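Local coordinates for genome packaging NTPase B204 (PDB 4KFU), which powers the packaging of viral DNA into the capsid, probably by hydrolysing ATP as a P-loop ATPase of the FtsK-HerA superfamily, at residues G16-I21 and I101-Y106; D39-L44 and Y106-Y111; K83-S88 and T116-E121; L135-Q138 and D142-P145. All blocks are in the same frame, centred on the assembly; numbering follows the deposited sequence.

Interaction 1 (G16-I21 and I101-Y106). With MG (magnesium ion), chain K; ACP (phosphomethylphosphonic acid adenylate ester), chain E.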
loop_
_atom_site.group_PDB
_atom_site.type_symbol
_atom_site.label_atom_id
_atom_site.label_comp_id
_atom_site.label_asym_id
_atom_site.label_seq_id
_atom_site.Cartn_x
_atom_site.Cartn_y
_atom_site.Cartn_z
ATOM N N GLY A 16 1.142 7.735 11.381
ATOM C CA GLY A 16 2.265 6.824 11.484
ATOM C C GLY A 16 2.269 5.734 10.429
ATOM O O GLY A 16 3.066 4.802 10.510
ATOM N N LYS A 17 1.400 5.841 9.425
ATOM C CA LYS A 17 1.323 4.794 8.395
ATOM C C LYS A 17 2.577 4.704 7.502
ATOM O O LYS A 17 3.028 3.607 7.182
ATOM C CB LYS A 17 0.055 4.940 7.538
ATOM C CG LYS A 17 0.027 6.167 6.636
ATOM C CD LYS A 17 -1.342 6.347 6.000
ATOM C CE LYS A 17 -1.451 7.676 5.249
ATOM N NZ LYS A 17 -1.520 8.834 6.209
ATOM N N SER A 18 3.133 5.846 7.101
ATOM C CA SER A 18 4.357 5.833 6.293
ATOM C C SER A 18 5.536 5.394 7.140
ATOM O O SER A 18 6.467 4.763 6.642
ATOM C CB SER A 18 4.637 7.203 5.687
ATOM O OG SER A 18 3.787 7.443 4.591
ATOM N N TYR A 19 5.487 5.733 8.423
ATOM C CA TYR A 19 6.515 5.312 9.374
ATOM C C TYR A 19 6.533 3.793 9.449
ATOM O O TYR A 19 7.593 3.171 9.492
ATOM C CB TYR A 19 6.219 5.908 10.747
ATOM C CG TYR A 19 7.366 5.848 11.740
ATOM C CD1 TYR A 19 8.315 6.867 11.798
ATOM C CD2 TYR A 19 7.488 4.785 12.628
ATOM C CE1 TYR A 19 9.364 6.825 12.712
ATOM C CE2 TYR A 19 8.530 4.731 13.540
ATOM C CZ TYR A 19 9.463 5.755 13.577
ATOM O OH TYR A 19 10.491 5.701 14.481
ATOM N N LEU A 20 5.343 3.200 9.477
ATOM C CA LEU A 20 5.186 1.749 9.404
ATOM C C LEU A 20 5.845 1.160 8.143
ATOM O O LEU A 20 6.522 0.129 8.194
ATOM C CB LEU A 20 3.691 1.400 9.424
ATOM C CG LEU A 20 3.279 0.037 9.972
ATOM C CD1 LEU A 20 3.859 -0.179 11.355
ATOM C CD2 LEU A 20 1.750 -0.070 10.009
ATOM N N ILE A 21 5.616 1.804 7.005
ATOM C CA ILE A 21 6.220 1.354 5.754
ATOM C C ILE A 21 7.742 1.442 5.841
ATOM O O ILE A 21 8.446 0.479 5.501
ATOM C CB ILE A 21 5.702 2.170 4.554
ATOM C CG1 ILE A 21 4.231 1.827 4.288
ATOM C CG2 ILE A 21 6.527 1.888 3.309
ATOM C CD1 ILE A 21 3.575 2.668 3.206
ATOM N N ILE A 101 4.904 -0.908 -3.700
ATOM C CA ILE A 101 4.458 -0.020 -2.632
ATOM C C ILE A 101 3.934 1.300 -3.174
ATOM O O ILE A 101 4.643 2.035 -3.871
ATOM C CB ILE A 101 5.603 0.286 -1.649
ATOM C CG1 ILE A 101 6.268 -1.015 -1.185
ATOM C CG2 ILE A 101 5.091 1.107 -0.460
ATOM C CD1 ILE A 101 7.328 -0.821 -0.090
ATOM N N ILE A 102 2.683 1.600 -2.844
ATOM C CA ILE A 102 2.015 2.779 -3.374
ATOM C C ILE A 102 1.531 3.659 -2.244
ATOM O O ILE A 102 0.469 3.415 -1.662
ATOM C CB ILE A 102 0.823 2.402 -4.265
ATOM C CG1 ILE A 102 1.240 1.313 -5.257
ATOM C CG2 ILE A 102 0.294 3.636 -5.035
ATOM C CD1 ILE A 102 0.264 1.125 -6.371
ATOM N N ASP A 103 2.319 4.677 -1.910
ATOM C CA ASP A 103 1.866 5.647 -0.912
ATOM C C ASP A 103 0.924 6.621 -1.604
ATOM O O ASP A 103 0.994 6.788 -2.835
ATOM C CB ASP A 103 3.038 6.358 -0.238
ATOM C CG ASP A 103 2.842 6.494 1.280
ATOM O OD1 ASP A 103 1.668 6.584 1.725
ATOM O OD2 ASP A 103 3.853 6.503 2.029
ATOM N N GLU A 104 0.010 7.218 -0.840
ATOM C CA GLU A 104 -1.044 8.057 -1.420
ATOM C C GLU A 104 -1.793 7.309 -2.532
ATOM O O GLU A 104 -1.959 7.828 -3.645
ATOM C CB GLU A 104 -0.454 9.374 -1.951
ATOM C CG GLU A 104 0.431 10.144 -0.939
ATOM C CD GLU A 104 1.929 9.782 -1.010
ATOM O OE1 GLU A 104 2.405 9.290 -2.069
ATOM O OE2 GLU A 104 2.645 9.997 0.001
ATOM N N ALA A 105 -2.241 6.090 -2.235
ATOM C CA ALA A 105 -2.828 5.223 -3.257
ATOM C C ALA A 105 -4.141 5.715 -3.858
ATOM O O ALA A 105 -4.628 5.120 -4.813
ATOM C CB ALA A 105 -2.980 3.787 -2.746
ATOM N N TYR A 106 -4.725 6.784 -3.314
ATOM C CA TYR A 106 -5.971 7.312 -3.882
ATOM C C TYR A 106 -5.777 7.880 -5.286
ATOM O O TYR A 106 -6.749 8.135 -5.996
ATOM C CB TYR A 106 -6.604 8.364 -2.970
ATOM C CG TYR A 106 -5.686 9.506 -2.628
ATOM C CD1 TYR A 106 -5.526 10.586 -3.495
ATOM C CD2 TYR A 106 -4.973 9.508 -1.434
ATOM C CE1 TYR A 106 -4.671 11.638 -3.176
ATOM C CE2 TYR A 106 -4.121 10.548 -1.105
ATOM C CZ TYR A 106 -3.973 11.609 -1.976
ATOM O OH TYR A 106 -3.121 12.636 -1.629
HETATM MG MG MG K . 2.848 9.387 4.684
HETATM P PG ACP E . 1.862 12.196 5.617
HETATM O O1G ACP E . 0.304 12.503 5.392
HETATM O O2G ACP E . 2.284 11.020 4.611
HETATM O O3G ACP E . 2.660 13.423 5.357
HETATM P PB ACP E . 1.793 9.938 7.623
HETATM O O1B ACP E . 2.428 8.988 6.493
HETATM O O2B ACP E . 0.339 9.738 7.757
HETATM C C3B ACP E . 2.139 11.695 7.336
HETATM P PA ACP E . 4.075 9.272 9.170
HETATM O O1A ACP E . 4.809 10.112 8.151
HETATM O O2A ACP E . 4.227 7.766 9.189
HETATM O O3A ACP E . 2.487 9.556 9.038
HETATM O "O5'" ACP E . 4.482 9.766 10.646
HETATM C "C5'" ACP E . 4.414 11.121 11.083
HETATM C "C4'" ACP E . 5.338 11.273 12.298
HETATM O "O4'" ACP E . 4.910 10.519 13.441
HETATM C "C3'" ACP E . 6.748 10.798 11.982
HETATM O "O3'" ACP E . 7.602 11.928 11.763
HETATM C "C2'" ACP E . 7.224 10.063 13.212
HETATM O "O2'" ACP E . 8.211 10.890 13.816
HETATM C "C1'" ACP E . 6.021 9.936 14.136
HETATM N N9 ACP E . 5.791 8.484 14.353
HETATM C C8 ACP E . 5.058 7.680 13.558
HETATM N N7 ACP E . 5.045 6.402 14.029
HETATM C C5 ACP E . 5.796 6.376 15.143
HETATM C C6 ACP E . 6.200 5.350 16.134
HETATM N N6 ACP E . 5.812 4.059 16.033
HETATM N N1 ACP E . 6.996 5.748 17.152
HETATM C C2 ACP E . 7.405 7.027 17.276
HETATM N N3 ACP E . 7.074 8.008 16.417
HETATM C C4 ACP E . 6.283 7.750 15.348
HETATM O O HOH W 1 1.373 8.454 3.539
HETATM O O HOH W 2 3.497 9.754 2.724
HETATM O O HOH W 3 4.621 10.250 5.347
#
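Ser18 meets Asp103 beside the magnesium ion: Ser18 OG lies 2.7 Å from Asp103 OD2. The same Ser18 OG binds the magnesium ion at 2.2 Å. The other ligands of this six-coordinate magnesium are O2G and O1B of the nucleotide analogue and three waters, with Ser18 OG across from O2G. Asp103 itself stays in the second shell. Its OD1 accepts a hydrogen bond from one metal-bound water at 2.6 Å, and through its anti lone pair it also takes the backbone N-H of Glu104. Another metal-bound water sits 2.9 Å from Glu104 OE2. Farther out, Tyr50 bonds to Asp103 OD2 and Ser136 to OD1, so the carboxylate is held on both oxygens.

On the helix side, Lys17 NZ bonds to O2B of the beta phosphate at 2.6 Å. Its CG stands between the backbone N and the carbonyl carbon (chi1 68°), and the bend at the far end of the chain brings the ammonium to the phosphate. Gly11 and Gln138 take further bonds from it. Below this polar layer, Ile21 CG2 meets Ile101 CG2 at 4.1 Å.

Gly16-Lys17-Ser18 belongs to the Walker A loop, and Ile101-Glu104 fits a Walker B strand end. Asp103 thus probably orients Ser18 and a water around magnesium without binding the metal, while the methylene between the beta and gamma phosphates keeps the analogue uncleaved.

Interaction 2 (D39-L44 and Y106-Y111). With ZN (zinc ion), chain L.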
loop_
_atom_site.group_PDB
_atom_site.type_symbol
_atom_site.label_atom_id
_atom_site.label_comp_id
_atom_site.label_asym_id
_atom_site.label_seq_id
_atom_site.Cartn_x
_atom_site.Cartn_y
_atom_site.Cartn_z
ATOM N N ASP A 39 6.034 3.562 -5.682
ATOM C CA ASP A 39 5.337 4.599 -6.444
ATOM C C ASP A 39 5.111 5.776 -5.499
ATOM O O ASP A 39 4.222 5.737 -4.639
ATOM C CB ASP A 39 4.013 4.028 -6.981
ATOM C CG ASP A 39 3.145 5.059 -7.705
ATOM O OD1 ASP A 39 3.648 6.113 -8.135
ATOM O OD2 ASP A 39 1.923 4.815 -7.851
ATOM N N ASP A 40 5.935 6.814 -5.656
ATOM C CA ASP A 40 6.029 7.945 -4.711
ATOM C C ASP A 40 5.395 9.210 -5.305
ATOM O O ASP A 40 5.735 9.623 -6.421
ATOM C CB ASP A 40 7.514 8.198 -4.405
ATOM C CG ASP A 40 7.749 9.109 -3.189
ATOM O OD1 ASP A 40 6.836 9.856 -2.768
ATOM O OD2 ASP A 40 8.881 9.087 -2.663
ATOM N N HIS A 41 4.486 9.837 -4.566
ATOM C CA HIS A 41 3.784 11.010 -5.080
ATOM C C HIS A 41 4.156 12.311 -4.372
ATOM O O HIS A 41 3.696 13.389 -4.759
ATOM C CB HIS A 41 2.269 10.780 -5.008
ATOM C CG HIS A 41 1.834 9.512 -5.680
ATOM N ND1 HIS A 41 1.635 8.334 -4.989
ATOM C CD2 HIS A 41 1.609 9.230 -6.982
ATOM C CE1 HIS A 41 1.275 7.386 -5.839
ATOM N NE2 HIS A 41 1.261 7.902 -7.059
ATOM N N ASN A 42 5.001 12.206 -3.353
ATOM C CA ASN A 42 5.312 13.343 -2.485
ATOM C C ASN A 42 6.713 13.911 -2.686
ATOM O O ASN A 42 7.706 13.272 -2.314
ATOM C CB ASN A 42 5.158 12.944 -1.018
ATOM C CG ASN A 42 3.719 12.898 -0.575
ATOM O OD1 ASN A 42 2.802 13.096 -1.374
ATOM N ND2 ASN A 42 3.505 12.628 0.714
ATOM N N LEU A 43 6.781 15.115 -3.249
ATOM C CA LEU A 43 8.056 15.817 -3.410
ATOM C C LEU A 43 8.533 16.446 -2.104
ATOM O O LEU A 43 7.734 16.928 -1.299
ATOM C CB LEU A 43 7.952 16.900 -4.484
ATOM C CG LEU A 43 8.115 16.444 -5.929
ATOM C CD1 LEU A 43 8.139 17.649 -6.877
ATOM C CD2 LEU A 43 9.377 15.596 -6.077
ATOM N N LEU A 44 9.847 16.435 -1.897
ATOM C CA LEU A 44 10.452 17.086 -0.737
ATOM C C LEU A 44 11.280 18.292 -1.180
ATOM O O LEU A 44 11.221 18.688 -2.347
ATOM C CB LEU A 44 11.326 16.102 0.035
ATOM C CG LEU A 44 10.578 15.005 0.786
ATOM C CD1 LEU A 44 11.534 14.262 1.710
ATOM C CD2 LEU A 44 9.410 15.600 1.561
ATOM N N TYR A 106 -4.725 6.784 -3.314
ATOM C CA TYR A 106 -5.971 7.312 -3.882
ATOM C C TYR A 106 -5.777 7.880 -5.286
ATOM O O TYR A 106 -6.749 8.135 -5.996
ATOM C CB TYR A 106 -6.604 8.364 -2.970
ATOM C CG TYR A 106 -5.686 9.506 -2.628
ATOM C CD1 TYR A 106 -5.526 10.586 -3.495
ATOM C CD2 TYR A 106 -4.973 9.508 -1.434
ATOM C CE1 TYR A 106 -4.671 11.638 -3.176
ATOM C CE2 TYR A 106 -4.121 10.548 -1.105
ATOM C CZ TYR A 106 -3.973 11.609 -1.976
ATOM O OH TYR A 106 -3.121 12.636 -1.629
ATOM N N TYR A 107 -4.535 8.110 -5.692
ATOM C CA TYR A 107 -4.318 8.583 -7.056
ATOM C C TYR A 107 -4.708 7.549 -8.093
ATOM O O TYR A 107 -5.168 7.905 -9.174
ATOM C CB TYR A 107 -2.866 8.998 -7.264
ATOM C CG TYR A 107 -2.548 10.277 -6.555
ATOM C CD1 TYR A 107 -3.189 11.464 -6.906
ATOM C CD2 TYR A 107 -1.632 10.301 -5.520
ATOM C CE1 TYR A 107 -2.908 12.652 -6.239
ATOM C CE2 TYR A 107 -1.344 11.477 -4.851
ATOM C CZ TYR A 107 -1.983 12.649 -5.212
ATOM O OH TYR A 107 -1.693 13.819 -4.533
ATOM N N HIS A 108 -4.535 6.271 -7.761
ATOM C CA HIS A 108 -4.736 5.194 -8.746
ATOM C C HIS A 108 -5.912 4.283 -8.419
ATOM O O HIS A 108 -6.392 3.542 -9.283
ATOM C CB HIS A 108 -3.460 4.355 -8.851
ATOM C CG HIS A 108 -2.249 5.153 -9.226
ATOM N ND1 HIS A 108 -2.260 6.054 -10.270
ATOM C CD2 HIS A 108 -1.001 5.173 -8.715
ATOM C CE1 HIS A 108 -1.063 6.613 -10.371
ATOM N NE2 HIS A 108 -0.282 6.092 -9.447
ATOM N N PHE A 109 -6.353 4.318 -7.165
ATOM C CA PHE A 109 -7.412 3.416 -6.699
ATOM C C PHE A 109 -8.573 4.191 -6.067
ATOM O O PHE A 109 -9.216 3.723 -5.118
ATOM C CB PHE A 109 -6.846 2.438 -5.671
ATOM C CG PHE A 109 -5.818 1.478 -6.222
ATOM C CD1 PHE A 109 -4.491 1.870 -6.384
ATOM C CD2 PHE A 109 -6.165 0.164 -6.520
ATOM C CE1 PHE A 109 -3.542 0.985 -6.857
ATOM C CE2 PHE A 109 -5.218 -0.729 -7.001
ATOM C CZ PHE A 109 -3.904 -0.319 -7.171
ATOM N N LYS A 110 -8.837 5.381 -6.591
ATOM C CA LYS A 110 -9.801 6.283 -5.976
ATOM C C LYS A 110 -11.224 5.714 -5.981
ATOM O O LYS A 110 -11.635 5.057 -6.931
ATOM C CB LYS A 110 -9.773 7.636 -6.707
ATOM C CG LYS A 110 -10.210 8.792 -5.841
ATOM C CD LYS A 110 -10.556 10.031 -6.662
ATOM C CE LYS A 110 -11.240 11.074 -5.770
ATOM N NZ LYS A 110 -11.603 12.333 -6.491
ATOM N N TYR A 111 -11.967 5.942 -4.905
ATOM C CA TYR A 111 -13.400 5.644 -4.892
ATOM C C TYR A 111 -14.071 6.237 -6.141
ATOM O O TYR A 111 -13.854 7.410 -6.481
ATOM C CB TYR A 111 -14.041 6.227 -3.631
ATOM C CG TYR A 111 -15.525 5.936 -3.463
ATOM C CD1 TYR A 111 -16.058 4.695 -3.802
ATOM C CD2 TYR A 111 -16.386 6.901 -2.945
ATOM C CE1 TYR A 111 -17.404 4.430 -3.645
ATOM C CE2 TYR A 111 -17.744 6.642 -2.773
ATOM C CZ TYR A 111 -18.245 5.404 -3.127
ATOM O OH TYR A 111 -19.589 5.135 -2.966
HETATM ZN ZN ZN L . 1.492 6.818 -8.810
#
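The imidazole of His41 carries Tyr107 over one face, with Tyr107 CD2 lying 3.6 Å from His41 CG toward the rim of the ring. The two planes are inclined at 43°, an oblique meeting. At the edge of the same imidazole, near its plane, stands His108 NE2. The His108 ring has Tyr107 CB over its centre on one face, and at its edge the carboxylate of Asp39 lies nearly coplanar with it, the planes only 21° apart.

What draws these edges together is the zinc ion. Asp39 binds it with both oxygens, OD1 at 2.4 Å and OD2 at 2.3 Å, while His41 NE2 reaches it at 2.1 Å and His108 NE2 at 2.0 Å. The short separation of 3.0 Å between Asp39 OD2 and His108 NE2 therefore reflects a shared metal and is no hydrogen bond. With CG anti to the backbone N (chi1 176°), Asp39 turns its carboxylate toward the loop that brings in His108. His41 has a second hold: its ND1 bonds to Glu104, which, with the zinc on NE2, helps set the rotation of the ring.

Asp73 completes the site, giving two aspartates and two histidines. They gather at the carboxyl ends of the parallel strands 35-40 and 68-72, with His108 supplied by the loop after strand 98-102. Alpha/beta folds commonly place their sites at this edge of the parallel strands.

Interaction 3 (K83-S88 and T116-E121)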
loop_
_atom_site.group_PDB
_atom_site.type_symbol
_atom_site.label_atom_id
_atom_site.label_comp_id
_atom_site.label_asym_id
_atom_site.label_seq_id
_atom_site.Cartn_x
_atom_site.Cartn_y
_atom_site.Cartn_z
ATOM N N LYS A 83 1.468 1.727 -17.069
ATOM C CA LYS A 83 2.857 1.576 -17.500
ATOM C C LYS A 83 3.698 1.000 -16.370
ATOM O O LYS A 83 4.507 0.099 -16.572
ATOM C CB LYS A 83 3.417 2.950 -17.900
ATOM C CG LYS A 83 4.657 2.911 -18.759
ATOM C CD LYS A 83 5.452 4.218 -18.643
ATOM C CE LYS A 83 4.550 5.446 -18.640
ATOM N NZ LYS A 83 5.355 6.707 -18.540
ATOM N N LEU A 84 3.494 1.520 -15.163
ATOM C CA LEU A 84 4.232 1.045 -13.986
ATOM C C LEU A 84 3.957 -0.420 -13.686
ATOM O O LEU A 84 4.849 -1.150 -13.246
ATOM C CB LEU A 84 3.864 1.898 -12.761
ATOM C CG LEU A 84 4.377 1.423 -11.400
ATOM C CD1 LEU A 84 5.894 1.402 -11.366
ATOM C CD2 LEU A 84 3.852 2.301 -10.270
ATOM N N TRP A 85 2.709 -0.836 -13.894
ATOM C CA TRP A 85 2.320 -2.220 -13.626
ATOM C C TRP A 85 3.011 -3.193 -14.588
ATOM O O TRP A 85 3.512 -4.249 -14.173
ATOM C CB TRP A 85 0.797 -2.356 -13.681
ATOM C CG TRP A 85 0.288 -3.747 -13.397
ATOM C CD1 TRP A 85 -0.274 -4.615 -14.296
ATOM C CD2 TRP A 85 0.288 -4.423 -12.130
ATOM N NE1 TRP A 85 -0.610 -5.794 -13.664
ATOM C CE2 TRP A 85 -0.281 -5.702 -12.346
ATOM C CE3 TRP A 85 0.709 -4.074 -10.844
ATOM C CZ2 TRP A 85 -0.430 -6.630 -11.310
ATOM C CZ3 TRP A 85 0.550 -4.999 -9.824
ATOM C CH2 TRP A 85 -0.009 -6.264 -10.068
ATOM N N GLN A 86 3.038 -2.840 -15.869
ATOM C CA GLN A 86 3.700 -3.669 -16.864
ATOM C C GLN A 86 5.183 -3.788 -16.555
ATOM O O GLN A 86 5.766 -4.879 -16.651
ATOM C CB GLN A 86 3.518 -3.079 -18.274
ATOM C CG GLN A 86 2.093 -3.145 -18.814
ATOM C CD GLN A 86 1.549 -4.565 -18.880
ATOM O OE1 GLN A 86 2.237 -5.498 -19.323
ATOM N NE2 GLN A 86 0.302 -4.736 -18.454
ATOM N N ALA A 87 5.794 -2.665 -16.187
ATOM C CA ALA A 87 7.218 -2.651 -15.828
ATOM C C ALA A 87 7.457 -3.443 -14.543
ATOM O O ALA A 87 8.490 -4.095 -14.382
ATOM C CB ALA A 87 7.733 -1.212 -15.686
ATOM N N SER A 88 6.503 -3.380 -13.612
ATOM C CA SER A 88 6.638 -4.126 -12.358
ATOM C C SER A 88 6.596 -5.632 -12.578
ATOM O O SER A 88 7.314 -6.377 -11.923
ATOM C CB SER A 88 5.541 -3.715 -11.355
ATOM O OG SER A 88 5.665 -2.348 -10.988
ATOM N N THR A 116 -9.144 0.213 -14.626
ATOM C CA THR A 116 -8.344 -0.147 -15.807
ATOM C C THR A 116 -7.957 -1.621 -15.756
ATOM O O THR A 116 -8.107 -2.264 -14.712
ATOM C CB THR A 116 -7.024 0.662 -15.861
ATOM O OG1 THR A 116 -6.222 0.334 -14.721
ATOM C CG2 THR A 116 -7.287 2.161 -15.893
ATOM N N PRO A 117 -7.458 -2.167 -16.879
ATOM C CA PRO A 117 -6.957 -3.546 -16.834
ATOM C C PRO A 117 -5.891 -3.760 -15.761
ATOM O O PRO A 117 -5.899 -4.806 -15.089
ATOM C CB PRO A 117 -6.353 -3.733 -18.231
ATOM C CG PRO A 117 -7.186 -2.867 -19.101
ATOM C CD PRO A 117 -7.560 -1.666 -18.268
ATOM N N ALA A 118 -4.998 -2.782 -15.596
ATOM C CA ALA A 118 -3.935 -2.869 -14.590
ATOM C C ALA A 118 -4.487 -2.965 -13.163
ATOM O O ALA A 118 -4.011 -3.775 -12.359
ATOM C CB ALA A 118 -2.986 -1.686 -14.708
ATOM N N ILE A 119 -5.469 -2.125 -12.850
ATOM C CA ILE A 119 -6.085 -2.143 -11.523
ATOM C C ILE A 119 -6.765 -3.484 -11.272
ATOM O O ILE A 119 -6.592 -4.088 -10.215
ATOM C CB ILE A 119 -7.128 -1.013 -11.348
ATOM C CG1 ILE A 119 -6.473 0.362 -11.531
ATOM C CG2 ILE A 119 -7.805 -1.104 -9.980
ATOM C CD1 ILE A 119 -5.358 0.640 -10.557
ATOM N N ASP A 120 -7.536 -3.952 -12.247
ATOM C CA ASP A 120 -8.200 -5.234 -12.094
ATOM C C ASP A 120 -7.198 -6.356 -11.876
ATOM O O ASP A 120 -7.384 -7.217 -11.006
ATOM C CB ASP A 120 -9.080 -5.554 -13.297
ATOM C CG ASP A 120 -9.985 -6.735 -13.033
ATOM O OD1 ASP A 120 -10.966 -6.552 -12.281
ATOM O OD2 ASP A 120 -9.702 -7.843 -13.536
ATOM N N GLU A 121 -6.123 -6.351 -12.655
ATOM C CA GLU A 121 -5.097 -7.371 -12.477
ATOM C C GLU A 121 -4.417 -7.279 -11.109
ATOM O O GLU A 121 -4.140 -8.299 -10.469
ATOM C CB GLU A 121 -4.041 -7.257 -13.590
ATOM C CG GLU A 121 -3.370 -8.574 -13.902
ATOM C CD GLU A 121 -2.161 -8.434 -14.817
ATOM O OE1 GLU A 121 -2.135 -7.505 -15.650
ATOM O OE2 GLU A 121 -1.237 -9.267 -14.693
#
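Trp85 and Glu121 supply the polar part of this helix-to-helix contact. The indole N-H of Trp85 gives a hydrogen bond to Glu121, NE1 to OE1 at 3.0 Å with an angle of 152° at the hydrogen. Glu121 OE1 lies in the plane of the indole, yet it is met from above the carboxylate plane, and the two flat groups stand at 87°. Lys89 forms a salt bridge to the same oxygen, so OE1 is gripped twice; the lysine would probably favour the charged form of the acid.

The apolar part is small and close: Trp85 CB touches Ala118 CB at 4.0 Å. A first torsion of -179° extends the indole away from its own backbone N and lays it alongside the first turn of the other helix. There a carbonyl oxygen, Ala118 O, lies over one face of the ring near its rim.

Thr116, the N-cap, closes that turn by accepting the amide of Ile119 on OG1 at 3.2 Å; Glu82 of helix 78-95 also accepts the amide of Ala118.

Helix 117-124 thus rests against helix 78-95. The latter turns Leu84 to Ile37 and Asp39 of strand 35-40 and to Ile63 of helix 60-65, while Ile119 packs on Phe109 and Met144.

Interaction 4 (L135-Q138 and D142-P145)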
loop_
_atom_site.group_PDB
_atom_site.type_symbol
_atom_site.label_atom_id
_atom_site.label_comp_id
_atom_site.label_asym_id
_atom_site.label_seq_id
_atom_site.Cartn_x
_atom_site.Cartn_y
_atom_site.Cartn_z
ATOM N N LEU A 135 -0.711 -0.731 -0.097
ATOM C CA LEU A 135 -1.455 0.460 -0.476
ATOM C C LEU A 135 -1.729 1.283 0.768
ATOM O O LEU A 135 -2.124 0.740 1.807
ATOM C CB LEU A 135 -2.785 0.099 -1.135
ATOM C CG LEU A 135 -2.728 -0.756 -2.404
ATOM C CD1 LEU A 135 -4.134 -1.008 -2.916
ATOM C CD2 LEU A 135 -1.860 -0.093 -3.480
ATOM N N SER A 136 -1.541 2.592 0.659
ATOM C CA SER A 136 -1.678 3.470 1.812
ATOM C C SER A 136 -2.599 4.633 1.479
ATOM O O SER A 136 -2.487 5.229 0.400
ATOM C CB SER A 136 -0.287 3.985 2.203
ATOM O OG SER A 136 -0.371 5.070 3.094
ATOM N N THR A 137 -3.497 4.975 2.401
ATOM C CA THR A 137 -4.379 6.125 2.201
ATOM C C THR A 137 -4.783 6.750 3.518
ATOM O O THR A 137 -4.558 6.159 4.579
ATOM C CB THR A 137 -5.647 5.747 1.417
ATOM O OG1 THR A 137 -6.212 6.935 0.842
ATOM C CG2 THR A 137 -6.670 5.055 2.333
ATOM N N GLN A 138 -5.383 7.938 3.454
ATOM C CA GLN A 138 -5.655 8.720 4.665
ATOM C C GLN A 138 -7.015 8.410 5.295
ATOM O O GLN A 138 -7.114 8.286 6.502
ATOM C CB GLN A 138 -5.535 10.221 4.379
ATOM C CG GLN A 138 -4.248 10.596 3.624
ATOM C CD GLN A 138 -3.449 11.712 4.284
ATOM O OE1 GLN A 138 -2.281 11.519 4.662
ATOM N NE2 GLN A 138 -4.060 12.891 4.402
ATOM N N ASP A 142 -11.493 6.906 0.833
ATOM C CA ASP A 142 -10.718 7.441 -0.291
ATOM C C ASP A 142 -10.609 6.413 -1.407
ATOM O O ASP A 142 -10.412 6.779 -2.556
ATOM C CB ASP A 142 -9.280 7.794 0.121
ATOM C CG ASP A 142 -9.192 8.992 1.056
ATOM O OD1 ASP A 142 -10.168 9.758 1.181
ATOM O OD2 ASP A 142 -8.115 9.144 1.666
ATOM N N LEU A 143 -10.712 5.129 -1.069
ATOM C CA LEU A 143 -10.444 4.079 -2.065
ATOM C C LEU A 143 -11.675 3.281 -2.490
ATOM O O LEU A 143 -12.655 3.201 -1.746
ATOM C CB LEU A 143 -9.404 3.099 -1.513
ATOM C CG LEU A 143 -8.122 3.690 -0.930
ATOM C CD1 LEU A 143 -7.213 2.580 -0.421
ATOM C CD2 LEU A 143 -7.401 4.566 -1.963
ATOM N N MET A 144 -11.590 2.653 -3.665
ATOM C CA MET A 144 -12.594 1.706 -4.117
ATOM C C MET A 144 -12.804 0.623 -3.075
ATOM O O MET A 144 -11.841 0.027 -2.608
ATOM C CB MET A 144 -12.122 1.022 -5.413
ATOM C CG MET A 144 -12.273 1.857 -6.659
ATOM S SD MET A 144 -11.083 1.393 -7.949
ATOM C CE MET A 144 -10.599 -0.211 -7.398
ATOM N N PRO A 145 -14.068 0.371 -2.690
ATOM C CA PRO A 145 -14.353 -0.675 -1.698
ATOM C C PRO A 145 -13.783 -2.036 -2.090
ATOM O O PRO A 145 -13.433 -2.803 -1.195
ATOM C CB PRO A 145 -15.882 -0.725 -1.679
ATOM C CG PRO A 145 -16.298 0.652 -2.062
ATOM C CD PRO A 145 -15.279 1.122 -3.065
#
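Thr137, the last residue of strand 131-137, faces both Asp142 and Leu143, and each branch of its side chain has a job. The hydroxyl donates to Asp142, OG1 to OD2 at 3.0 Å, on the anti lone pair of that oxygen. The methyl reaches tip to tip toward Leu143, with Thr137 CG2 to Leu143 CD1 at 3.7 Å. Chi1 of -159° separates the two tasks: OG1 swings opposite the backbone N, and CG2 is left between N and the carbonyl carbon. Asp142 OD2 also accepts the backbone amide of Arg139, its stronger partner, so one carboxylate oxygen ties together the start and the finish of this short connection.

Next, just past the strand, comes Gln138. Its CB passes 3.9 Å from Asp142 OD2, but the far end bends away and OE1 bonds to Lys17, beside the nucleotide. That place, at the end of the strand between those bearing the Walker A and B motifs, is consistent with a nucleotide-sensing residue as in related ATPases.

Strand 131-137 runs between strands 6-10 and 98-102, with backbone bonds to both. Tyr148 of helix 145-150 packs on Thr137 and Leu143, and Tyr106 touches Thr137, while Met144 reaches Ile119 and Leu123 of helix 117-124.

From the N terminus, the chain leaves the nucleotide loop at 16-21 and returns to it at 101-106, so interaction 1 closes a long loop. Interaction 2 opens within that loop at 39-44 and closes beyond it, and interaction 3 opens at 83-88 inside both and closes later still: these three cross one another, and none nests. Interaction 4 follows in series as a short local connection. Neighbouring strands 35-40, 98-102 and 131-137 carry interactions 2, 1 and 4, and Tyr106 is common to interactions 1 and 2. Probable backbone bonds between Phe109 and Met144 and between Tyr111 and Asp142 join interactions 2 and 4. Interaction 3 is outermost, reaching interaction 2 through Leu84 and Ile119 and interaction 4 through Ile119.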